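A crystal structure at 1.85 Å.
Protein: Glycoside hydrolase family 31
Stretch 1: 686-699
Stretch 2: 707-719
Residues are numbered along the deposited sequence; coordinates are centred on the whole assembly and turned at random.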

ATOM      1  N   GLY A 686       3.881  -2.308 -30.270  1.00 28.07           N
ATOM      2  CA  GLY A 686       3.917  -2.068 -31.693  1.00 28.91           C
ATOM      3  C   GLY A 686       4.159  -0.623 -32.048  1.00 29.06           C
ATOM      4  O   GLY A 686       4.137  -0.287 -33.226  1.00 29.14           O
ATOM      5  N   ALA A 687       4.411   0.244 -31.063  1.00 28.18           N
ATOM      6  CA  ALA A 687       4.617   1.667 -31.375  1.00 28.63           C
ATOM      7  C   ALA A 687       5.968   1.908 -32.045  1.00 28.83           C
ATOM      8  O   ALA A 687       6.995   1.462 -31.530  1.00 28.50           O
ATOM      9  CB  ALA A 687       4.507   2.505 -30.121  1.00 27.85           C
ATOM     10  N   THR A 688       5.962   2.580 -33.200  1.00 29.55           N
ATOM     11  CA  THR A 688       7.202   3.010 -33.879  1.00 30.06           C
ATOM     12  C   THR A 688       7.436   4.520 -33.776  1.00 29.69           C
ATOM     13  O   THR A 688       8.562   4.976 -33.978  1.00 29.43           O
ATOM     14  CB  THR A 688       7.179   2.644 -35.367  1.00 31.60           C
ATOM     15  OG1 THR A 688       6.031   3.254 -35.968  1.00 32.42           O
ATOM     16  CG2 THR A 688       7.098   1.129 -35.543  1.00 32.06           C
ATOM     17  N   THR A 689       6.374   5.295 -33.506  1.00 29.62           N
ATOM     18  CA  THR A 689       6.509   6.710 -33.145  1.00 29.55           C
ATOM     19  C   THR A 689       5.703   6.988 -31.877  1.00 28.22           C
ATOM     20  O   THR A 689       4.853   6.193 -31.492  1.00 27.60           O
ATOM     21  CB  THR A 689       6.073   7.678 -34.279  1.00 31.01           C
ATOM     22  OG1 THR A 689       4.649   7.694 -34.382  1.00 31.52           O
ATOM     23  CG2 THR A 689       6.669   7.285 -35.632  1.00 32.36           C
ATOM     24  N   TRP A 690       5.982   8.119 -31.239  1.00 27.13           N
ATOM     25  CA  TRP A 690       5.316   8.498 -29.996  1.00 26.10           C
ATOM     26  C   TRP A 690       5.250  10.013 -29.930  1.00 26.62           C
ATOM     27  O   TRP A 690       6.222  10.695 -30.262  1.00 27.20           O
ATOM     28  CB  TRP A 690       6.097   7.959 -28.785  1.00 25.24           C
ATOM     29  CG  TRP A 690       5.277   7.755 -27.502  1.00 23.78           C
ATOM     30  CD1 TRP A 690       5.411   8.436 -26.331  1.00 23.52           C
ATOM     31  CD2 TRP A 690       4.231   6.812 -27.297  1.00 23.45           C
ATOM     32  NE1 TRP A 690       4.530   7.962 -25.395  1.00 22.88           N
ATOM     33  CE2 TRP A 690       3.783   6.969 -25.966  1.00 23.16           C
ATOM     34  CE3 TRP A 690       3.635   5.833 -28.100  1.00 24.01           C
ATOM     35  CZ2 TRP A 690       2.757   6.187 -25.422  1.00 23.04           C
ATOM     36  CZ3 TRP A 690       2.612   5.044 -27.558  1.00 24.16           C
ATOM     37  CH2 TRP A 690       2.181   5.232 -26.230  1.00 23.38           C
ATOM     38  N   THR A 691       4.112  10.525 -29.476  1.00 26.57           N
ATOM     39  CA  THR A 691       3.863  11.944 -29.419  1.00 27.17           C
ATOM     40  C   THR A 691       3.880  12.476 -27.987  1.00 26.46           C
ATOM     41  O   THR A 691       3.280  11.885 -27.100  1.00 25.70           O
ATOM     42  CB  THR A 691       2.536  12.251 -30.142  1.00 28.14           C
ATOM     43  OG1 THR A 691       2.705  11.942 -31.540  1.00 29.26           O
ATOM     44  CG2 THR A 691       2.169  13.697 -29.996  1.00 28.86           C
ATOM     45  N   THR A 692       4.554  13.605 -27.793  1.00 26.69           N
ATOM     46  CA  THR A 692       4.689  14.258 -26.502  1.00 26.87           C
ATOM     47  C   THR A 692       4.194  15.708 -26.602  1.00 27.28           C
ATOM     48  O   THR A 692       4.511  16.400 -27.571  1.00 27.14           O
ATOM     49  CB  THR A 692       6.183  14.204 -26.106  1.00 27.11           C
ATOM     50  OG1 THR A 692       6.570  12.833 -26.006  1.00 26.70           O
ATOM     51  CG2 THR A 692       6.462  14.885 -24.790  1.00 27.37           C
ATOM     52  N   TYR A 693       3.407  16.158 -25.619  1.00 26.99           N
ATOM     53  CA  TYR A 693       3.101  17.588 -25.507  1.00 27.77           C
ATOM     54  C   TYR A 693       4.242  18.300 -24.793  1.00 27.99           C
ATOM     55  O   TYR A 693       4.602  17.935 -23.658  1.00 27.25           O
ATOM     56  CB  TYR A 693       1.754  17.877 -24.800  1.00 27.87           C
ATOM     57  CG  TYR A 693       1.514  19.375 -24.685  1.00 28.55           C
ATOM     58  CD1 TYR A 693       1.214  20.141 -25.821  1.00 29.67           C
ATOM     59  CD2 TYR A 693       1.669  20.040 -23.465  1.00 28.30           C
ATOM     60  CE1 TYR A 693       1.052  21.522 -25.737  1.00 30.26           C
ATOM     61  CE2 TYR A 693       1.487  21.407 -23.365  1.00 29.37           C
ATOM     62  CZ  TYR A 693       1.186  22.147 -24.503  1.00 30.21           C
ATOM     63  OH  TYR A 693       1.037  23.497 -24.398  1.00 30.62           O
ATOM     64  N   LEU A 694       4.804  19.321 -25.450  1.00 28.86           N
ATOM     65  CA  LEU A 694       5.818  20.177 -24.842  1.00 29.52           C
ATOM     66  C   LEU A 694       5.172  21.467 -24.395  1.00 30.25           C
ATOM     67  O   LEU A 694       4.510  22.135 -25.196  1.00 30.52           O
ATOM     68  CB  LEU A 694       6.945  20.518 -25.830  1.00 30.25           C
ATOM     69  CG  LEU A 694       7.733  19.360 -26.404  1.00 30.30           C
ATOM     70  CD1 LEU A 694       8.717  19.893 -27.439  1.00 31.51           C
ATOM     71  CD2 LEU A 694       8.451  18.594 -25.294  1.00 29.87           C
ATOM     72  N   PRO A 695       5.349  21.839 -23.123  1.00 30.89           N
ATOM     73  CA  PRO A 695       4.892  23.163 -22.687  1.00 32.06           C
ATOM     74  C   PRO A 695       5.838  24.278 -23.159  1.00 33.86           C
ATOM     75  O   PRO A 695       6.890  23.986 -23.721  1.00 32.77           O
ATOM     76  CB  PRO A 695       4.852  23.044 -21.157  1.00 31.78           C
ATOM     77  CG  PRO A 695       5.706  21.890 -20.810  1.00 30.92           C
ATOM     78  CD  PRO A 695       5.937  21.046 -22.025  1.00 30.63           C
ATOM     79  N   GLU A 696       5.462  25.534 -22.921  1.00 36.51           N
ATOM     80  CA  GLU A 696       6.198  26.696 -23.447  1.00 39.73           C
ATOM     81  C   GLU A 696       7.668  26.672 -23.016  1.00 39.11           C
ATOM     82  O   GLU A 696       7.991  26.196 -21.927  1.00 38.12           O
ATOM     83  CB  GLU A 696       5.564  28.019 -22.986  1.00 42.84           C
ATOM     84  CG  GLU A 696       4.155  28.297 -23.509  1.00 45.38           C
ATOM     85  CD  GLU A 696       4.108  28.759 -24.961  1.00 48.24           C
ATOM     86  OE1 GLU A 696       4.875  29.680 -25.361  1.00 50.77           O
ATOM     87  OE2 GLU A 696       3.270  28.206 -25.711  1.00 51.17           O
ATOM     88  N   GLY A 697       8.531  27.183 -23.891  1.00 39.13           N
ATOM     89  CA  GLY A 697       9.981  27.173 -23.705  1.00 39.57           C
ATOM     90  C   GLY A 697      10.620  26.329 -24.782  1.00 39.57           C
ATOM     91  O   GLY A 697       9.919  25.696 -25.569  1.00 39.36           O
ATOM     92  N   GLN A 698      11.949  26.307 -24.813  1.00 39.32           N
ATOM     93  CA  GLN A 698      12.692  25.460 -25.757  1.00 40.06           C
ATOM     94  C   GLN A 698      13.133  24.149 -25.095  1.00 36.92           C
ATOM     95  O   GLN A 698      13.494  24.117 -23.918  1.00 35.25           O
ATOM     96  CB  GLN A 698      13.903  26.201 -26.348  1.00 42.59           C
ATOM     97  CG  GLN A 698      13.587  26.973 -27.617  1.00 46.28           C
ATOM     98  CD  GLN A 698      12.395  27.882 -27.440  1.00 49.34           C
ATOM     99  OE1 GLN A 698      12.297  28.577 -26.422  1.00 53.31           O
ATOM    100  NE2 GLN A 698      11.465  27.878 -28.412  1.00 50.67           N
ATOM    101  N   TRP A 699      13.124  23.086 -25.890  1.00 35.77           N
ATOM    102  CA  TRP A 699      13.376  21.730 -25.417  1.00 34.36           C
ATOM    103  C   TRP A 699      14.368  21.041 -26.338  1.00 34.98           C
ATOM    104  O   TRP A 699      14.304  21.215 -27.555  1.00 35.18           O
ATOM    105  CB  TRP A 699      12.053  20.953 -25.358  1.00 33.02           C
ATOM    106  CG  TRP A 699      11.105  21.500 -24.343  1.00 32.32           C
ATOM    107  CD1 TRP A 699      10.142  22.446 -24.548  1.00 32.62           C
ATOM    108  CD2 TRP A 699      11.021  21.134 -22.963  1.00 31.16           C
ATOM    109  NE1 TRP A 699       9.471  22.700 -23.374  1.00 32.43           N
ATOM    110  CE2 TRP A 699       9.991  21.916 -22.385  1.00 31.31           C
ATOM    111  CE3 TRP A 699      11.724  20.238 -22.154  1.00 30.22           C
ATOM    112  CZ2 TRP A 699       9.625  21.805 -21.036  1.00 30.78           C
ATOM    113  CZ3 TRP A 699      11.373  20.135 -20.809  1.00 29.31           C
ATOM    114  CH2 TRP A 699      10.328  20.915 -20.264  1.00 29.92           C
ATOM    115  N   VAL A 707      16.480  20.416 -31.301  1.00 40.86           N
ATOM    116  CA  VAL A 707      15.756  21.433 -30.542  1.00 41.41           C
ATOM    117  C   VAL A 707      14.324  21.577 -31.065  1.00 41.01           C
ATOM    118  O   VAL A 707      14.101  21.598 -32.273  1.00 40.84           O
ATOM    119  CB  VAL A 707      16.488  22.791 -30.576  1.00 43.06           C
ATOM    120  CG1 VAL A 707      15.693  23.861 -29.824  1.00 43.54           C
ATOM    121  CG2 VAL A 707      17.874  22.646 -29.978  1.00 43.03           C
ATOM    122  N   SER A 708      13.364  21.682 -30.147  1.00 39.54           N
ATOM    123  CA  SER A 708      11.951  21.872 -30.491  1.00 39.42           C
ATOM    124  C   SER A 708      11.398  23.084 -29.748  1.00 39.72           C
ATOM    125  O   SER A 708      11.721  23.302 -28.576  1.00 39.62           O
ATOM    126  CB  SER A 708      11.125  20.644 -30.095  1.00 38.43           C
ATOM    127  OG  SER A 708      11.531  19.474 -30.776  1.00 38.66           O
ATOM    128  N   GLU A 709      10.531  23.840 -30.414  1.00 39.79           N
ATOM    129  CA  GLU A 709       9.775  24.915 -29.780  1.00 40.20           C
ATOM    130  C   GLU A 709       8.627  24.341 -28.943  1.00 38.16           C
ATOM    131  O   GLU A 709       7.907  23.456 -29.387  1.00 37.78           O
ATOM    132  CB  GLU A 709       9.205  25.874 -30.837  1.00 43.10           C
ATOM    133  CG  GLU A 709       8.439  27.068 -30.276  1.00 45.25           C
ATOM    134  CD  GLU A 709       8.022  28.036 -31.367  1.00 48.59           C
ATOM    135  OE1 GLU A 709       7.060  27.721 -32.100  1.00 51.03           O
ATOM    136  OE2 GLU A 709       8.662  29.103 -31.507  1.00 50.93           O
ATOM    137  N   GLY A 710       8.442  24.896 -27.752  1.00 36.96           N
ATOM    138  CA  GLY A 710       7.396  24.461 -26.834  1.00 35.47           C
ATOM    139  C   GLY A 710       6.048  25.047 -27.189  1.00 35.56           C
ATOM    140  O   GLY A 710       5.941  25.928 -28.062  1.00 35.10           O
ATOM    141  N   GLY A 711       5.026  24.540 -26.509  1.00 34.16           N
ATOM    142  CA  GLY A 711       3.637  24.904 -26.749  1.00 34.55           C
ATOM    143  C   GLY A 711       2.994  24.111 -27.871  1.00 34.80           C
ATOM    144  O   GLY A 711       1.996  24.546 -28.425  1.00 34.38           O
ATOM    145  N   HIS A 712       3.564  22.947 -28.190  1.00 34.36           N
ATOM    146  CA  HIS A 712       3.159  22.139 -29.344  1.00 35.09           C
ATOM    147  C   HIS A 712       3.360  20.662 -29.052  1.00 33.74           C
ATOM    148  O   HIS A 712       4.172  20.298 -28.203  1.00 33.52           O
ATOM    149  CB  HIS A 712       4.009  22.482 -30.578  1.00 36.82           C
ATOM    150  CG  HIS A 712       3.834  23.880 -31.070  1.00 39.12           C
ATOM    151  ND1 HIS A 712       4.816  24.843 -30.943  1.00 40.54           N
ATOM    152  CD2 HIS A 712       2.788  24.486 -31.683  1.00 39.95           C
ATOM    153  CE1 HIS A 712       4.378  25.982 -31.455  1.00 40.84           C
ATOM    154  NE2 HIS A 712       3.153  25.791 -31.911  1.00 40.93           N
ATOM    155  N   LEU A 713       2.636  19.821 -29.786  1.00 33.27           N
ATOM    156  CA  LEU A 713       2.886  18.382 -29.815  1.00 32.45           C
ATOM    157  C   LEU A 713       4.097  18.119 -30.700  1.00 32.91           C
ATOM    158  O   LEU A 713       4.272  18.796 -31.706  1.00 32.98           O
ATOM    159  CB  LEU A 713       1.680  17.640 -30.384  1.00 32.80           C
ATOM    160  CG  LEU A 713       0.393  17.717 -29.548  1.00 32.70           C
ATOM    161  CD1 LEU A 713      -0.821  17.261 -30.355  1.00 33.47           C
ATOM    162  CD2 LEU A 713       0.537  16.902 -28.273  1.00 32.04           C
ATOM    163  N   VAL A 714       4.929  17.150 -30.323  1.00 32.19           N
ATOM    164  CA  VAL A 714       6.037  16.685 -31.168  1.00 33.08           C
ATOM    165  C   VAL A 714       6.002  15.166 -31.266  1.00 33.10           C
ATOM    166  O   VAL A 714       5.576  14.501 -30.325  1.00 31.27           O
ATOM    167  CB  VAL A 714       7.420  17.151 -30.657  1.00 33.51           C
ATOM    168  CG1 VAL A 714       7.489  18.667 -30.696  1.00 34.44           C
ATOM    169  CG2 VAL A 714       7.713  16.652 -29.248  1.00 32.95           C
ATOM    170  N   THR A 715       6.455  14.639 -32.404  1.00 33.90           N
ATOM    171  CA  THR A 715       6.497  13.199 -32.648  1.00 35.08           C
ATOM    172  C   THR A 715       7.956  12.724 -32.807  1.00 35.13           C
ATOM    173  O   THR A 715       8.777  13.414 -33.374  1.00 36.17           O
ATOM    174  CB  THR A 715       5.614  12.826 -33.844  1.00 36.96           C
ATOM    175  OG1 THR A 715       4.262  13.184 -33.532  1.00 38.12           O
ATOM    176  CG2 THR A 715       5.654  11.329 -34.131  1.00 37.61           C
ATOM    177  N   ARG A 716       8.244  11.548 -32.266  1.00 33.78           N
ATOM    178  CA  ARG A 716       9.601  10.999 -32.132  1.00 33.39           C
ATOM    179  C   ARG A 716       9.536   9.550 -32.593  1.00 32.20           C
ATOM    180  O   ARG A 716       8.666   8.805 -32.125  1.00 30.58           O
ATOM    181  CB  ARG A 716       9.988  11.033 -30.634  1.00 33.40           C
ATOM    182  CG  ARG A 716      11.359  10.498 -30.219  1.00 33.85           C
ATOM    183  CD  ARG A 716      12.401  11.357 -30.842  1.00 35.15           C
ATOM    184  NE  ARG A 716      13.779  11.213 -30.398  1.00 34.53           N
ATOM    185  CZ  ARG A 716      14.667  10.347 -30.872  1.00 33.93           C
ATOM    186  NH1 ARG A 716      14.331   9.343 -31.677  1.00 33.81           N
ATOM    187  NH2 ARG A 716      15.913  10.466 -30.467  1.00 34.17           N
ATOM    188  N   ALA A 717      10.442   9.151 -33.489  1.00 31.32           N
ATOM    189  CA  ALA A 717      10.724   7.728 -33.718  1.00 30.91           C
ATOM    190  C   ALA A 717      11.131   7.056 -32.386  1.00 29.91           C
ATOM    191  O   ALA A 717      11.962   7.601 -31.663  1.00 29.46           O
ATOM    192  CB  ALA A 717      11.842   7.561 -34.748  1.00 31.51           C
ATOM    193  N   VAL A 718      10.577   5.882 -32.085  1.00 28.82           N
ATOM    194  CA  VAL A 718      10.892   5.183 -30.830  1.00 28.09           C
ATOM    195  C   VAL A 718      11.326   3.719 -31.025  1.00 28.35           C
ATOM    196  O   VAL A 718      10.606   2.772 -30.674  1.00 27.79           O
ATOM    197  CB  VAL A 718       9.740   5.302 -29.795  1.00 27.28           C
ATOM    198  CG1 VAL A 718       9.676   6.718 -29.246  1.00 27.26           C
ATOM    199  CG2 VAL A 718       8.393   4.897 -30.372  1.00 27.54           C
ATOM    200  N   GLY A 719      12.535   3.534 -31.552  1.00 28.01           N
ATOM    201  CA  GLY A 719      13.189   2.231 -31.465  1.00 27.91           C
ATOM    202  C   GLY A 719      13.326   1.860 -29.983  1.00 27.31           C
ATOM    203  O   GLY A 719      13.166   2.712 -29.100  1.00 25.63           O
TER

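The two stretches pair as antiparallel strands, with residues 689-694 running against 712-717 at 152° between their N-to-C directions, and together they bury 1023 Å². Leu694, Val718 and Val714 have the largest areas covered by the opposing stretch, and the contact is best read from these three positions.

Leu694 lies near Gly710 and Gly711 of the second stretch. Its side chain, in the m,t conformation, projects to the same face of the sheet as Val714, and its CD1 atom packs 3.7 Å from Val714 CG1. The same methyl lies 3.7 Å from Ser708 CB, so a single branch of the leucine touches both segments of the second stretch. The backbone of Leu694 is equally engaged. Its N donates to His712 O at 3.0 Å with a nearly straight geometry, whereas its O accepts from Gly711 N at 2.8 Å and, through a weak hydrogen bond, from His712 N at 3.2 Å. The shared carbonyl marks a departure from simple one-to-one pairing.

Just beyond, the backbones come so close that Gly710 has no room for a side chain: a CB built there would stand 2.1 Å from Pro695 O and 2.3 Å from Gly697 O. Gly710 CA instead makes a CA-H...O contact with Pro695 O at 3.2 Å. That carbonyl also accepts a hydrogen bond from its own stretch, Trp699 NE1 to Pro695 O at 2.9 Å, which ties the indole to the turn. At Gly711, positive phi favours glycine, and Glu696 OE2 approaches its CA to 3.5 Å.

Val714 occupies the middle of the regular ladder, opposite Thr692. The pair is joined by two backbone hydrogen bonds, Thr692 N to Val714 O and Val714 N to Thr692 O, both 2.9 Å long and close to linear. Their side chains share a face, but Thr692 CB and Val714 CG2 remain 4.3 Å apart, so the backbone makes the tighter link. On the other face, in the neighbouring non-hydrogen-bonded pair, Thr691 OG1 and Thr715 OG1 form a hydrogen bond of 2.8 Å. Both threonines adopt the m rotamer, which brings the hydroxyls together across the strands. Farther along this face, Tyr693 CB packs 3.8 Å from Leu713 CD2, a methyl that lies at the edge of the tyrosine ring.

Val718 closes the far end of the contact. Its CB points toward the first stretch, and its CG1 meets Trp690 CB at 3.8 Å, while its CG2 lies 3.7 Å from Thr689 C. The valine thus covers both backbone and side chain. A nearly linear hydrogen bond from Val718 N to Thr688 O, 2.9 Å long, anchors it. The adjoining Trp690-Arg716 pair is held by Trp690 N to Arg716 O at 2.9 Å and Arg716 N to Trp690 O at 3.0 Å, with more bent geometry than in the central pair. The ends of both these long side chains lead away, and Val718 packs against the base of the tryptophan.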